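Local coordinates for protein oxidoreductase, zinc-binding dehydrogenase family (Myxococcus xanthus, PDB 5K1S) that acts as a zinc-containing medium-chain reductase in an alternative de novo route to isovaleryl coenzyme A, at residues C166-R176 and V196-D207; V181-G191 and G252-V260. One frame throughout, in Å; residues are numbered along the deposited sequence.

Interaction 1: C166-R176 and V196-D207; sequences CTTGTAVHTVR and VGLSSVQLARLD. With ZN (zinc ion), chain F.
L203 is a knob set into the hole formed by A171, V172, V175 and R176. Its CG stands anti to the backbone N (chi1 -170°), which carries both methyls across the interface: CD2 lies 3.8 Å from V175 CB and also reaches A171 and the backbone of V172, while CD1 covers one face of the R176 guanidinium, 3.5 Å from NH2. The extended R176 side chain crosses L203 at about a right angle and ends beside D207, just past the end of helix 195-206. The guanidinium and carboxylate planes are tilted 21° to each other, and the salt bridge is long, both of its bonds weak: R176 NE to D207 OD2 at 3.5 Å, and NH2 to OD1. L206 CD2 lies at the guanidinium edge, in its plane. Replacing R176 by an alanine would probably leave D207 without this counter-charge and uncover L203 CD1.

At the opposite end the contact turns polar: T168 OG1 and S199 OG share a hydrogen bond of 2.8 Å. Between the two ends, the methyl of A171 approaches S200 OG at 3.6 Å, a hydroxyl turned back onto its own helix, where it donates to V196 O from above the carbonyl plane. V196 CG2 packs against the backbone O of C166, whose own SG binds the zinc ion at 2.3 Å together with C57 and H79.

The small side chains of T168, A171, S199 and S200 accompany an axis separation of 7.7 Å, at a crossing angle of -50°. Helix 195-206 directly follows strand 186-190 of the parallel Rossmann sheet, and helix 165-178, carrying the zinc ligand, packs on it. Helix 311-323 covers one flank through A317 and L320, E316 giving R176 a second salt bridge. S200 and V201 rest on I189 of strand 186-190, A204 on V211 of strand 210-215.

Interaction 2: V181-G191 and G252-V260; sequences VRAGETVLITG and GVDVAVEIV
V187, L188 and I189 pair in parallel with V255, A256 and V257, and the backbone ladder runs through L188 N to V255 O (2.9 Å), V257 N to L188 O and T190 N to V257 O (3.1 Å). At the start of the ladder D254 N also donates to T186 O, with V255 N adding a weak bond to the same carbonyl.

Polar side chains secure both ends. D254 OD1 accepts from T186 N at 3.0 Å and from T186 OG1 at 2.9 Å, the two donors arriving from opposite faces of the carboxylate plane. At the other end T190 OG1 lies between its own backbone N and carbonyl carbon (chi1 67°), from where it donates to E258 OE2, 2.7 Å away and met from above the carboxylate plane, and accepts from I259 N at 3.0 Å. E258 OE2 also takes the amide of G261, which ties the strand end to the start of the following helix 262-270.

Apolar contacts line each face. V187 CG2 lies alongside V255 CG1 at 3.7 Å, and I189 runs beside V257 and I259; on the reverse face L188 CB meets A256 CB and V253 CG2.

These are neighbouring inner strands of the six-stranded parallel Rossmann sheet, between strands 210-215 and 276-280. Helix 195-206 packs on the I189 face, whereas helix 262-270 covers A256 through T268.

How the interactions relate
The segments of the two interactions alternate along the chain: helix 165-178 leads into strand 186-190, which is followed by helix 195-206. Interaction 1 lies against the sheet that interaction 2 helps build, their centres 11 Å apart. V175 O and V181 N, 3.1 Å apart, probably form a hydrogen bond, and I189 CD1 lies 3.6 Å from V201 N. Near the strand ends, I259 CD1 comes within 3.5 Å of G197 CA. The zinc site of C57, H79 and C166 belongs to interaction 1 through C166; the nearest-atom distance from the I259 side chain to the metal is about 12 Å, so interaction 2 is set back from it in the Rossmann domain, which in this family holds the dinucleotide.

Interaction 1: C166-R176 and V196-D207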
loop_
_atom_site.group_PDB
_atom_site.type_symbol
_atom_site.label_atom_id
_atom_site.label_comp_id
_atom_site.label_asym_id
_atom_site.label_seq_id
_atom_site.Cartn_x
_atom_site.Cartn_y
_atom_site.Cartn_z
ATOM N N CYS A 166 1.294 -15.285 16.347
ATOM C CA CYS A 166 0.680 -15.409 15.030
ATOM C C CYS A 166 -0.769 -14.943 14.995
ATOM O O CYS A 166 -1.439 -15.143 13.977
ATOM C CB CYS A 166 0.766 -16.858 14.553
ATOM S SG CYS A 166 2.450 -17.466 14.464
ATOM N N THR A 167 -1.265 -14.334 16.069
ATOM C CA THR A 167 -2.615 -13.782 16.077
ATOM C C THR A 167 -2.591 -12.352 16.600
ATOM O O THR A 167 -2.648 -11.398 15.817
ATOM C CB THR A 167 -3.548 -14.647 16.925
ATOM O OG1 THR A 167 -3.019 -14.769 18.249
ATOM C CG2 THR A 167 -3.697 -16.030 16.309
ATOM N N THR A 168 -2.503 -12.190 17.921
ATOM C CA THR A 168 -2.438 -10.851 18.495
ATOM C C THR A 168 -1.145 -10.143 18.112
ATOM O O THR A 168 -1.142 -8.922 17.928
ATOM C CB THR A 168 -2.571 -10.925 20.015
ATOM O OG1 THR A 168 -3.768 -11.633 20.359
ATOM C CG2 THR A 168 -2.621 -9.527 20.622
ATOM N N GLY A 169 -0.041 -10.883 17.994
ATOM C CA GLY A 169 1.194 -10.272 17.528
ATOM C C GLY A 169 1.044 -9.676 16.143
ATOM O O GLY A 169 1.431 -8.530 15.897
ATOM N N THR A 170 0.466 -10.445 15.219
ATOM C CA THR A 170 0.212 -9.929 13.878
ATOM C C THR A 170 -0.781 -8.776 13.916
ATOM O O THR A 170 -0.652 -7.810 13.156
ATOM C CB THR A 170 -0.305 -11.051 12.980
ATOM O OG1 THR A 170 0.637 -12.131 12.973
ATOM C CG2 THR A 170 -0.515 -10.551 11.553
ATOM N N ALA A 171 -1.783 -8.862 14.795
ATOM C CA ALA A 171 -2.777 -7.800 14.892
ATOM C C ALA A 171 -2.132 -6.474 15.276
ATOM O O ALA A 171 -2.450 -5.431 14.694
ATOM C CB ALA A 171 -3.856 -8.183 15.904
ATOM N N VAL A 172 -1.225 -6.492 16.255
ATOM C CA VAL A 172 -0.532 -5.267 16.646
ATOM C C VAL A 172 0.198 -4.672 15.449
ATOM O O VAL A 172 0.080 -3.477 15.156
ATOM C CB VAL A 172 0.432 -5.544 17.816
ATOM C CG1 VAL A 172 1.300 -4.320 18.110
ATOM C CG2 VAL A 172 -0.347 -5.950 19.061
ATOM N N HIS A 173 0.969 -5.499 14.742
ATOM C CA HIS A 173 1.695 -5.015 13.574
ATOM C C HIS A 173 0.740 -4.455 12.526
ATOM O O HIS A 173 1.009 -3.409 11.924
ATOM C CB HIS A 173 2.540 -6.146 12.984
ATOM C CG HIS A 173 3.474 -5.703 11.903
ATOM N ND1 HIS A 173 4.307 -4.613 12.037
ATOM C CD2 HIS A 173 3.712 -6.207 10.668
ATOM C CE1 HIS A 173 5.014 -4.463 10.932
ATOM N NE2 HIS A 173 4.672 -5.418 10.085
ATOM N N THR A 174 -0.389 -5.132 12.306
ATOM C CA THR A 174 -1.342 -4.714 11.282
ATOM C C THR A 174 -2.153 -3.505 11.734
ATOM O O THR A 174 -2.207 -2.487 11.036
ATOM C CB THR A 174 -2.280 -5.875 10.941
ATOM O OG1 THR A 174 -1.510 -7.018 10.551
ATOM C CG2 THR A 174 -3.229 -5.495 9.810
ATOM N N VAL A 175 -2.793 -3.605 12.900
ATOM C CA VAL A 175 -3.722 -2.571 13.342
ATOM C C VAL A 175 -2.976 -1.296 13.717
ATOM O O VAL A 175 -3.396 -0.189 13.359
ATOM C CB VAL A 175 -4.567 -3.098 14.516
ATOM C CG1 VAL A 175 -5.528 -2.029 15.026
ATOM C CG2 VAL A 175 -5.331 -4.352 14.103
ATOM N N ARG A 176 -1.865 -1.425 14.442
ATOM C CA ARG A 176 -1.187 -0.275 15.036
ATOM C C ARG A 176 0.021 0.178 14.227
ATOM O O ARG A 176 0.030 1.284 13.677
ATOM C CB ARG A 176 -0.751 -0.613 16.464
ATOM C CG ARG A 176 -1.886 -0.709 17.440
ATOM C CD ARG A 176 -1.347 -0.845 18.838
ATOM N NE ARG A 176 -2.411 -0.916 19.832
ATOM C CZ ARG A 176 -2.208 -1.164 21.122
ATOM N NH1 ARG A 176 -0.977 -1.370 21.574
ATOM N NH2 ARG A 176 -3.235 -1.211 21.957
ATOM N N VAL A 196 -6.198 -14.305 13.504
ATOM C CA VAL A 196 -5.768 -12.921 13.337
ATOM C C VAL A 196 -6.962 -11.980 13.433
ATOM O O VAL A 196 -6.882 -10.913 14.054
ATOM C CB VAL A 196 -5.023 -12.749 12.000
ATOM C CG1 VAL A 196 -4.646 -11.286 11.775
ATOM C CG2 VAL A 196 -3.781 -13.626 11.964
ATOM N N GLY A 197 -8.083 -12.355 12.816
ATOM C CA GLY A 197 -9.243 -11.480 12.816
ATOM C C GLY A 197 -9.756 -11.195 14.212
ATOM O O GLY A 197 -9.980 -10.039 14.582
ATOM N N LEU A 198 -9.948 -12.247 15.012
ATOM C CA LEU A 198 -10.464 -12.062 16.363
ATOM C C LEU A 198 -9.591 -11.102 17.162
ATOM O O LEU A 198 -10.105 -10.228 17.870
ATOM C CB LEU A 198 -10.567 -13.412 17.074
ATOM C CG LEU A 198 -11.635 -14.364 16.529
ATOM C CD1 LEU A 198 -11.509 -15.733 17.178
ATOM C CD2 LEU A 198 -13.032 -13.799 16.746
ATOM N N SER A 199 -8.270 -11.245 17.061
ATOM C CA SER A 199 -7.382 -10.330 17.771
ATOM C C SER A 199 -7.494 -8.916 17.218
ATOM O O SER A 199 -7.472 -7.942 17.979
ATOM C CB SER A 199 -5.939 -10.828 17.689
ATOM O OG SER A 199 -5.770 -12.023 18.432
ATOM N N SER A 200 -7.617 -8.784 15.895
ATOM C CA SER A 200 -7.749 -7.460 15.297
ATOM C C SER A 200 -9.042 -6.785 15.736
ATOM O O SER A 200 -9.048 -5.593 16.066
ATOM C CB SER A 200 -7.690 -7.567 13.773
ATOM O OG SER A 200 -6.463 -8.134 13.350
ATOM N N VAL A 201 -10.151 -7.531 15.745
ATOM C CA VAL A 201 -11.428 -6.980 16.199
ATOM C C VAL A 201 -11.272 -6.374 17.589
ATOM O O VAL A 201 -11.591 -5.201 17.819
ATOM C CB VAL A 201 -12.521 -8.065 16.181
ATOM C CG1 VAL A 201 -13.792 -7.578 16.879
ATOM C CG2 VAL A 201 -12.833 -8.477 14.750
ATOM N N GLN A 202 -10.780 -7.173 18.536
ATOM C CA GLN A 202 -10.599 -6.683 19.898
ATOM C C GLN A 202 -9.674 -5.475 19.923
ATOM O O GLN A 202 -9.977 -4.456 20.555
ATOM C CB GLN A 202 -10.038 -7.795 20.786
ATOM C CG GLN A 202 -10.911 -9.032 20.876
ATOM C CD GLN A 202 -10.297 -10.101 21.753
ATOM O OE1 GLN A 202 -10.455 -10.085 22.974
ATOM N NE2 GLN A 202 -9.582 -11.036 21.137
ATOM N N LEU A 203 -8.533 -5.574 19.239
ATOM C CA LEU A 203 -7.551 -4.498 19.286
ATOM C C LEU A 203 -8.116 -3.213 18.691
ATOM O O LEU A 203 -7.836 -2.116 19.186
ATOM C CB LEU A 203 -6.279 -4.925 18.550
ATOM C CG LEU A 203 -5.058 -4.015 18.688
ATOM C CD1 LEU A 203 -4.669 -3.819 20.148
ATOM C CD2 LEU A 203 -3.891 -4.595 17.905
ATOM N N ALA A 204 -8.915 -3.329 17.629
ATOM C CA ALA A 204 -9.536 -2.148 17.041
ATOM C C ALA A 204 -10.560 -1.540 17.991
ATOM O O ALA A 204 -10.524 -0.337 18.273
ATOM C CB ALA A 204 -10.186 -2.510 15.705
ATOM N N ARG A 205 -11.482 -2.362 18.500
ATOM C CA ARG A 205 -12.461 -1.869 19.463
ATOM C C ARG A 205 -11.783 -1.306 20.705
ATOM O O ARG A 205 -12.311 -0.381 21.334
ATOM C CB ARG A 205 -13.429 -2.988 19.847
ATOM N N LEU A 206 -10.616 -1.842 21.073
ATOM C CA LEU A 206 -9.894 -1.316 22.226
ATOM C C LEU A 206 -9.320 0.065 21.943
ATOM O O LEU A 206 -9.175 0.874 22.865
ATOM C CB LEU A 206 -8.778 -2.281 22.632
ATOM C CG LEU A 206 -7.948 -1.879 23.857
ATOM C CD1 LEU A 206 -7.536 -3.115 24.643
ATOM C CD2 LEU A 206 -6.712 -1.076 23.461
ATOM N N ASP A 207 -8.984 0.352 20.685
ATOM C CA ASP A 207 -8.431 1.642 20.300
ATOM C C ASP A 207 -9.512 2.660 19.949
ATOM O O ASP A 207 -9.230 3.631 19.236
ATOM C CB ASP A 207 -7.466 1.467 19.126
ATOM C CG ASP A 207 -6.181 0.764 19.528
ATOM O OD1 ASP A 207 -6.142 0.177 20.631
ATOM O OD2 ASP A 207 -5.211 0.796 18.740
HETATM ZN ZN ZN F . 2.635 -18.660 12.473
#

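Interaction 2: V181-G191 and G252-V260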
loop_
_atom_site.group_PDB
_atom_site.type_symbol
_atom_site.label_atom_id
_atom_site.label_comp_id
_atom_site.label_asym_id
_atom_site.label_seq_id
_atom_site.Cartn_x
_atom_site.Cartn_y
_atom_site.Cartn_z
ATOM N N VAL A 181 -4.430 2.695 13.279
ATOM C CA VAL A 181 -5.844 2.947 13.519
ATOM C C VAL A 181 -5.994 3.929 14.670
ATOM O O VAL A 181 -5.395 3.757 15.740
ATOM C CB VAL A 181 -6.580 1.630 13.807
ATOM C CG1 VAL A 181 -8.057 1.890 14.087
ATOM C CG2 VAL A 181 -6.421 0.668 12.639
ATOM N N ARG A 182 -6.801 4.963 14.455
ATOM C CA ARG A 182 -7.048 5.991 15.452
ATOM C C ARG A 182 -8.480 5.897 15.957
ATOM O O ARG A 182 -9.388 5.477 15.233
ATOM C CB ARG A 182 -6.788 7.387 14.876
ATOM C CG ARG A 182 -5.422 7.543 14.224
ATOM C CD ARG A 182 -4.301 7.131 15.167
ATOM N NE ARG A 182 -2.983 7.263 14.558
ATOM C CZ ARG A 182 -1.868 6.757 15.076
ATOM N NH1 ARG A 182 -1.907 6.079 16.216
ATOM N NH2 ARG A 182 -0.711 6.925 14.450
ATOM N N ALA A 183 -8.671 6.287 17.216
ATOM C CA ALA A 183 -9.996 6.251 17.816
ATOM C C ALA A 183 -10.959 7.120 17.019
ATOM O O ALA A 183 -10.651 8.267 16.684
ATOM C CB ALA A 183 -9.930 6.726 19.267
ATOM N N GLY A 184 -12.130 6.564 16.711
ATOM C CA GLY A 184 -13.147 7.246 15.942
ATOM C C GLY A 184 -13.286 6.748 14.519
ATOM O O GLY A 184 -14.344 6.948 13.907
ATOM N N GLU A 185 -12.256 6.106 13.976
ATOM C CA GLU A 185 -12.318 5.584 12.623
ATOM C C GLU A 185 -13.155 4.309 12.574
ATOM O O GLU A 185 -13.342 3.616 13.578
ATOM C CB GLU A 185 -10.913 5.302 12.088
ATOM C CG GLU A 185 -10.122 6.547 11.723
ATOM C CD GLU A 185 -8.708 6.227 11.277
ATOM O OE1 GLU A 185 -8.108 5.282 11.831
ATOM O OE2 GLU A 185 -8.197 6.917 10.369
ATOM N N THR A 186 -13.662 4.010 11.383
ATOM C CA THR A 186 -14.403 2.784 11.126
ATOM C C THR A 186 -13.481 1.786 10.440
ATOM O O THR A 186 -12.856 2.109 9.424
ATOM C CB THR A 186 -15.631 3.056 10.256
ATOM O OG1 THR A 186 -15.232 3.742 9.063
ATOM C CG2 THR A 186 -16.647 3.903 11.010
ATOM N N VAL A 187 -13.397 0.580 10.996
ATOM C CA VAL A 187 -12.454 -0.438 10.546
ATOM C C VAL A 187 -13.233 -1.590 9.930
ATOM O O VAL A 187 -14.182 -2.104 10.537
ATOM C CB VAL A 187 -11.572 -0.936 11.704
ATOM C CG1 VAL A 187 -10.526 -1.921 11.193
ATOM C CG2 VAL A 187 -10.910 0.238 12.412
ATOM N N LEU A 188 -12.830 -1.995 8.730
ATOM C CA LEU A 188 -13.372 -3.173 8.071
ATOM C C LEU A 188 -12.380 -4.319 8.218
ATOM O O LEU A 188 -11.190 -4.152 7.935
ATOM C CB LEU A 188 -13.646 -2.897 6.591
ATOM C CG LEU A 188 -14.117 -4.091 5.758
ATOM C CD1 LEU A 188 -15.446 -4.619 6.277
ATOM C CD2 LEU A 188 -14.224 -3.707 4.292
ATOM N N ILE A 189 -12.869 -5.473 8.661
ATOM C CA ILE A 189 -12.034 -6.651 8.861
ATOM C C ILE A 189 -12.670 -7.812 8.112
ATOM O O ILE A 189 -13.842 -8.135 8.341
ATOM C CB ILE A 189 -11.867 -6.997 10.351
ATOM C CG1 ILE A 189 -11.285 -5.802 11.114
ATOM C CG2 ILE A 189 -10.973 -8.226 10.512
ATOM C CD1 ILE A 189 -11.214 -5.997 12.620
ATOM N N THR A 190 -11.906 -8.428 7.218
ATOM C CA THR A 190 -12.312 -9.655 6.552
ATOM C C THR A 190 -11.708 -10.852 7.277
ATOM O O THR A 190 -10.707 -10.735 7.989
ATOM C CB THR A 190 -11.878 -9.656 5.084
ATOM O OG1 THR A 190 -10.448 -9.701 5.003
ATOM C CG2 THR A 190 -12.383 -8.406 4.375
ATOM N N GLY A 191 -12.331 -12.009 7.088
ATOM C CA GLY A 191 -11.902 -13.197 7.814
ATOM C C GLY A 191 -11.830 -12.974 9.308
ATOM O O GLY A 191 -10.945 -13.518 9.980
ATOM N N GLY A 252 -18.527 4.813 3.624
ATOM C CA GLY A 252 -17.405 3.904 3.517
ATOM C C GLY A 252 -16.663 3.781 4.830
ATOM O O GLY A 252 -17.078 4.295 5.875
ATOM N N VAL A 253 -15.533 3.084 4.772
ATOM C CA VAL A 253 -14.698 2.866 5.945
ATOM C C VAL A 253 -13.398 3.642 5.783
ATOM O O VAL A 253 -12.958 3.957 4.673
ATOM C CB VAL A 253 -14.415 1.369 6.192
ATOM C CG1 VAL A 253 -15.706 0.634 6.520
ATOM C CG2 VAL A 253 -13.728 0.744 4.986
ATOM N N ASP A 254 -12.778 3.957 6.922
ATOM C CA ASP A 254 -11.511 4.677 6.911
ATOM C C ASP A 254 -10.341 3.742 6.632
ATOM O O ASP A 254 -9.422 4.098 5.886
ATOM C CB ASP A 254 -11.307 5.395 8.247
ATOM C CG ASP A 254 -12.402 6.399 8.543
ATOM O OD1 ASP A 254 -13.417 6.008 9.156
ATOM O OD2 ASP A 254 -12.248 7.578 8.163
ATOM N N VAL A 255 -10.360 2.547 7.219
ATOM C CA VAL A 255 -9.289 1.572 7.058
ATOM C C VAL A 255 -9.910 0.186 6.966
ATOM O O VAL A 255 -10.990 -0.068 7.505
ATOM C CB VAL A 255 -8.271 1.648 8.222
ATOM C CG1 VAL A 255 -8.971 1.466 9.559
ATOM C CG2 VAL A 255 -7.161 0.615 8.053
ATOM N N ALA A 256 -9.217 -0.714 6.268
ATOM C CA ALA A 256 -9.668 -2.089 6.105
ATOM C C ALA A 256 -8.513 -3.037 6.391
ATOM O O ALA A 256 -7.393 -2.819 5.918
ATOM C CB ALA A 256 -10.212 -2.333 4.694
ATOM N N VAL A 257 -8.791 -4.080 7.164
ATOM C CA VAL A 257 -7.819 -5.122 7.475
ATOM C C VAL A 257 -8.155 -6.311 6.581
ATOM O O VAL A 257 -9.093 -7.066 6.855
ATOM C CB VAL A 257 -7.847 -5.499 8.958
ATOM C CG1 VAL A 257 -6.833 -6.593 9.253
ATOM C CG2 VAL A 257 -7.581 -4.273 9.819
ATOM N N GLU A 258 -7.388 -6.481 5.506
ATOM C CA GLU A 258 -7.663 -7.515 4.509
ATOM C C GLU A 258 -6.887 -8.773 4.881
ATOM O O GLU A 258 -5.715 -8.922 4.533
ATOM C CB GLU A 258 -7.295 -7.024 3.113
ATOM C CG GLU A 258 -7.536 -8.048 2.012
ATOM C CD GLU A 258 -8.988 -8.483 1.918
ATOM O OE1 GLU A 258 -9.762 -7.831 1.184
ATOM O OE2 GLU A 258 -9.358 -9.473 2.583
ATOM N N ILE A 259 -7.551 -9.684 5.589
ATOM C CA ILE A 259 -6.943 -10.958 5.963
ATOM C C ILE A 259 -7.178 -12.016 4.894
ATOM O O ILE A 259 -6.278 -12.796 4.576
ATOM C CB ILE A 259 -7.489 -11.418 7.330
ATOM C CG1 ILE A 259 -7.142 -10.396 8.417
ATOM C CG2 ILE A 259 -6.933 -12.796 7.693
ATOM C CD1 ILE A 259 -7.823 -10.655 9.747
ATOM N N VAL A 260 -8.389 -12.066 4.337
ATOM C CA VAL A 260 -8.708 -13.081 3.337
ATOM C C VAL A 260 -7.820 -12.911 2.111
ATOM O O VAL A 260 -7.158 -13.855 1.665
ATOM C CB VAL A 260 -10.201 -13.017 2.966
ATOM C CG1 VAL A 260 -10.533 -14.047 1.898
ATOM C CG2 VAL A 260 -11.067 -13.230 4.201
#